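Local coordinates for acetyltransferase, GNAT family (Streptococcus pneumoniae, PDB 2I79), which belongs to the GNAT family, binds acetyl coenzyme A and probably transfers its acetyl group to the amino group of an amino acid or related acceptor, at residues 53-62 and 74-85. Sequence-based numbering, arbitrary orientation.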
loop_
_atom_site.group_PDB
_atom_site.type_symbol
_atom_site.label_atom_id
_atom_site.label_comp_id
_atom_site.label_asym_id
_atom_site.label_seq_id
_atom_site.Cartn_x
_atom_site.Cartn_y
_atom_site.Cartn_z
ATOM N N GLN A 53 -0.605 -12.074 12.072
ATOM C CA GLN A 53 -1.983 -11.538 12.155
ATOM C C GLN A 53 -2.601 -11.736 13.556
ATOM O O GLN A 53 -3.168 -10.792 14.124
ATOM C CB GLN A 53 -2.914 -12.151 11.084
ATOM C CG GLN A 53 -2.650 -11.712 9.636
ATOM C CD GLN A 53 -2.874 -10.214 9.377
ATOM O OE1 GLN A 53 -1.961 -9.396 9.548
ATOM N NE2 GLN A 53 -4.074 -9.860 8.930
ATOM N N ALA A 54 -2.494 -12.952 14.103
ATOM C CA ALA A 54 -3.018 -13.256 15.444
ATOM C C ALA A 54 -2.274 -12.472 16.536
ATOM O O ALA A 54 -2.880 -12.066 17.530
ATOM C CB ALA A 54 -2.920 -14.751 15.729
ATOM N N SER A 55 -0.972 -12.263 16.334
ATOM C CA SER A 55 -0.116 -11.628 17.333
ATOM C C SER A 55 -0.046 -10.108 17.229
ATOM O O SER A 55 0.645 -9.481 18.027
ATOM C CB SER A 55 1.302 -12.161 17.208
ATOM O OG SER A 55 2.223 -11.077 17.159
ATOM N N SER A 56 -0.716 -9.529 16.232
ATOM C CA SER A 56 -0.703 -8.087 15.965
ATOM C C SER A 56 -2.031 -7.521 16.441
ATOM O O SER A 56 -3.083 -8.137 16.242
ATOM C CB SER A 56 -0.537 -7.853 14.451
ATOM O OG SER A 56 -0.763 -6.509 14.078
ATOM N N ASP A 57 -2.009 -6.350 17.056
ATOM C CA ASP A 57 -3.236 -5.816 17.629
ATOM C C ASP A 57 -4.048 -4.936 16.664
ATOM O O ASP A 57 -5.150 -4.549 16.989
ATOM C CB ASP A 57 -2.967 -5.092 18.963
ATOM C CG ASP A 57 -1.787 -4.140 18.896
ATOM O OD1 ASP A 57 -1.514 -3.577 17.797
ATOM O OD2 ASP A 57 -1.121 -3.959 19.959
ATOM N N ASN A 58 -3.496 -4.612 15.500
ATOM C CA ASN A 58 -4.201 -3.784 14.522
ATOM C C ASN A 58 -4.384 -4.507 13.174
ATOM O O ASN A 58 -4.760 -3.907 12.172
ATOM C CB ASN A 58 -3.532 -2.397 14.377
ATOM C CG ASN A 58 -2.189 -2.421 13.619
ATOM O OD1 ASN A 58 -1.544 -3.450 13.451
ATOM N ND2 ASN A 58 -1.759 -1.256 13.195
ATOM N N GLN A 59 -4.141 -5.813 13.174
ATOM C CA GLN A 59 -4.365 -6.616 12.012
ATOM C C GLN A 59 -5.183 -7.861 12.372
ATOM O O GLN A 59 -5.220 -8.265 13.540
ATOM C CB GLN A 59 -3.035 -7.004 11.383
ATOM C CG GLN A 59 -2.164 -5.826 10.947
ATOM C CD GLN A 59 -0.851 -6.273 10.357
ATOM O OE1 GLN A 59 0.075 -6.666 11.086
ATOM N NE2 GLN A 59 -0.748 -6.225 9.046
ATOM N N ILE A 60 -5.841 -8.454 11.369
ATOM C CA ILE A 60 -6.609 -9.685 11.554
ATOM C C ILE A 60 -6.938 -10.393 10.245
ATOM O O ILE A 60 -7.157 -9.753 9.216
ATOM C CB ILE A 60 -7.924 -9.421 12.331
ATOM C CG1 ILE A 60 -8.506 -10.741 12.870
ATOM C CG2 ILE A 60 -8.933 -8.715 11.475
ATOM C CD1 ILE A 60 -9.333 -10.572 14.157
ATOM N N THR A 61 -7.011 -11.722 10.313
ATOM C CA THR A 61 -7.547 -12.547 9.250
ATOM C C THR A 61 -8.670 -13.412 9.821
ATOM O O THR A 61 -8.449 -14.180 10.747
ATOM C CB THR A 61 -6.496 -13.465 8.626
ATOM O OG1 THR A 61 -5.455 -12.677 8.087
ATOM C CG2 THR A 61 -7.095 -14.351 7.496
ATOM N N LEU A 62 -9.871 -13.243 9.267
ATOM C CA LEU A 62 -11.061 -14.011 9.629
ATOM C C LEU A 62 -11.453 -14.948 8.499
ATOM O O LEU A 62 -11.456 -14.562 7.327
ATOM C CB LEU A 62 -12.244 -13.089 9.906
ATOM C CG LEU A 62 -12.219 -12.177 11.152
ATOM C CD1 LEU A 62 -13.461 -11.281 11.167
ATOM C CD2 LEU A 62 -12.129 -12.955 12.449
ATOM N N VAL A 74 -11.738 -12.493 5.167
ATOM C CA VAL A 74 -11.571 -11.049 5.256
ATOM C C VAL A 74 -10.231 -10.805 5.963
ATOM O O VAL A 74 -9.892 -11.443 6.963
ATOM C CB VAL A 74 -12.793 -10.299 5.908
ATOM C CG1 VAL A 74 -13.172 -10.863 7.251
ATOM C CG2 VAL A 74 -12.503 -8.768 6.026
ATOM N N ASN A 75 -9.457 -9.890 5.395
ATOM C CA ASN A 75 -8.128 -9.593 5.863
ATOM C C ASN A 75 -8.041 -8.107 6.182
ATOM O O ASN A 75 -8.423 -7.257 5.357
ATOM C CB ASN A 75 -7.177 -9.947 4.746
ATOM C CG ASN A 75 -5.891 -10.474 5.232
ATOM O OD1 ASN A 75 -4.863 -9.801 5.139
ATOM N ND2 ASN A 75 -5.919 -11.681 5.780
ATOM N N ILE A 76 -7.610 -7.780 7.391
ATOM C CA ILE A 76 -7.159 -6.421 7.665
ATOM C C ILE A 76 -5.653 -6.413 7.877
ATOM O O ILE A 76 -5.113 -7.154 8.694
ATOM C CB ILE A 76 -7.832 -5.784 8.860
ATOM C CG1 ILE A 76 -9.351 -5.748 8.660
ATOM C CG2 ILE A 76 -7.259 -4.389 9.058
ATOM C CD1 ILE A 76 -10.098 -5.312 9.895
ATOM N N THR A 77 -5.007 -5.566 7.098
ATOM C CA THR A 77 -3.572 -5.361 7.096
ATOM C C THR A 77 -3.288 -3.920 7.509
ATOM O O THR A 77 -4.123 -3.054 7.331
ATOM C CB THR A 77 -3.059 -5.642 5.684
ATOM O OG1 THR A 77 -2.486 -6.944 5.669
ATOM C CG2 THR A 77 -2.075 -4.611 5.225
ATOM N N ALA A 78 -2.109 -3.667 8.066
ATOM C CA ALA A 78 -1.786 -2.341 8.594
ATOM C C ALA A 78 -0.298 -2.169 8.858
ATOM O O ALA A 78 0.373 -3.097 9.312
ATOM C CB ALA A 78 -2.566 -2.090 9.878
ATOM N N ASP A 79 0.198 -0.967 8.602
ATOM C CA ASP A 79 1.548 -0.564 8.999
ATOM C C ASP A 79 1.624 -0.249 10.471
ATOM O O ASP A 79 0.605 -0.024 11.101
ATOM C CB ASP A 79 1.968 0.655 8.187
ATOM C CG ASP A 79 2.245 0.301 6.739
ATOM O OD1 ASP A 79 2.247 -0.911 6.389
ATOM O OD2 ASP A 79 2.467 1.226 5.945
ATOM N N GLN A 80 2.843 -0.230 11.017
ATOM C CA GLN A 80 3.042 -0.113 12.458
ATOM C C GLN A 80 3.526 1.254 12.935
ATOM O O GLN A 80 3.438 1.535 14.124
ATOM C CB GLN A 80 3.999 -1.214 12.962
ATOM C CG GLN A 80 3.478 -2.659 12.838
ATOM C CD GLN A 80 2.065 -2.826 13.359
ATOM O OE1 GLN A 80 1.165 -3.262 12.623
ATOM N NE2 GLN A 80 1.835 -2.389 14.595
ATOM N N ARG A 81 4.016 2.105 12.036
ATOM C CA ARG A 81 4.370 3.503 12.393
ATOM C C ARG A 81 3.166 4.322 12.829
ATOM O O ARG A 81 2.075 4.204 12.240
ATOM C CB ARG A 81 5.040 4.203 11.221
ATOM C CG ARG A 81 6.507 3.780 11.052
ATOM C CD ARG A 81 7.153 4.512 9.908
ATOM N NE ARG A 81 8.630 4.449 9.956
ATOM C CZ ARG A 81 9.377 3.556 9.299
ATOM N NH1 ARG A 81 8.825 2.620 8.528
ATOM N NH2 ARG A 81 10.696 3.611 9.407
ATOM N N LYS A 82 3.349 5.157 13.853
ATOM C CA LYS A 82 2.199 5.845 14.441
ATOM C C LYS A 82 1.491 6.813 13.498
ATOM O O LYS A 82 0.299 7.087 13.704
ATOM C CB LYS A 82 2.550 6.534 15.763
ATOM C CG LYS A 82 3.452 7.735 15.654
ATOM C CD LYS A 82 2.651 9.092 15.653
ATOM C CE LYS A 82 3.524 10.291 16.091
ATOM N NZ LYS A 82 4.898 10.280 15.449
ATOM N N ARG A 83 2.194 7.308 12.468
ATOM C CA ARG A 83 1.564 8.156 11.453
ATOM C C ARG A 83 0.320 7.477 10.859
ATOM O O ARG A 83 -0.669 8.140 10.628
ATOM C CB ARG A 83 2.515 8.527 10.308
ATOM C CG ARG A 83 1.986 9.725 9.408
ATOM C CD ARG A 83 2.787 11.034 9.606
ATOM N NE ARG A 83 2.999 11.295 11.026
ATOM C CZ ARG A 83 4.119 11.629 11.629
ATOM N NH1 ARG A 83 5.260 11.831 10.997
ATOM N NH2 ARG A 83 4.072 11.793 12.936
ATOM N N VAL A 84 0.392 6.157 10.648
ATOM C CA VAL A 84 -0.587 5.392 9.868
ATOM C C VAL A 84 -1.112 4.102 10.530
ATOM O O VAL A 84 -1.891 3.354 9.932
ATOM C CB VAL A 84 0.003 5.069 8.481
ATOM C CG1 VAL A 84 0.191 6.360 7.706
ATOM C CG2 VAL A 84 1.305 4.318 8.602
ATOM N N ARG A 85 -0.754 3.898 11.795
ATOM C CA ARG A 85 -1.077 2.668 12.554
ATOM C C ARG A 85 -2.604 2.420 12.736
ATOM O O ARG A 85 -3.039 1.293 12.959
ATOM C CB ARG A 85 -0.360 2.751 13.914
ATOM C CG ARG A 85 -0.470 1.538 14.782
ATOM C CD ARG A 85 0.730 1.406 15.735
ATOM N NE ARG A 85 0.763 2.474 16.726
ATOM C CZ ARG A 85 1.871 2.997 17.272
ATOM N NH1 ARG A 85 3.099 2.607 16.912
ATOM N NH2 ARG A 85 1.748 3.960 18.188
#
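Ile60 and Ile76 form an antiparallel hydrogen-bonded pair, Ile76 N to Ile60 O 2.7 Å and Ile60 N to Ile76 O 3.1 Å; Leu62 and Val74 repeat the pattern, and the short strand axes, 179° apart, are antiparallel, as befits the hairpin of strands 60-66 and 69-77. On the face of these four residues, Leu62 CB packs 3.6 Å from Val74 CG1, the two side chains lying alongside and pointing the same way, whereas Ile60 meets Ile76 through CG2 to CD1. On the other face Gln53, its chain bent at chi2 (-64°), sends NE2 to Ile76 O at 2.9 Å. That donor stands 39° above the carbonyl plane, on the face opposite Ile60 N, so two bonds grip one oxygen. NE2 also donates to Thr61 OG1, and both acceptors lie near the Gln53 amide plane, which should fix the rotation of that amide.

Past the strands, Asn58 and Ala78 remain buried, while Asp79, Gln80 and Arg85 form the solvent-exposed side. Here Asn58 does the bridging: ND2 donates a fairly straight hydrogen bond of 2.9 Å to Arg85 O, in the carbonyl plane on a lone pair, and makes a weak bond to Asp79 O, while Ala78 CB sits 3.5 Å from ND2.

Helix 103-117 covers the Ile60 and Val74 face through Trp114 and Ala111; Phe49 of helix 43-55 packs against Thr61 and Asn75 on the reverse, and strands 5-9 and 87-94 flank the hairpin within the mixed GNAT sheet.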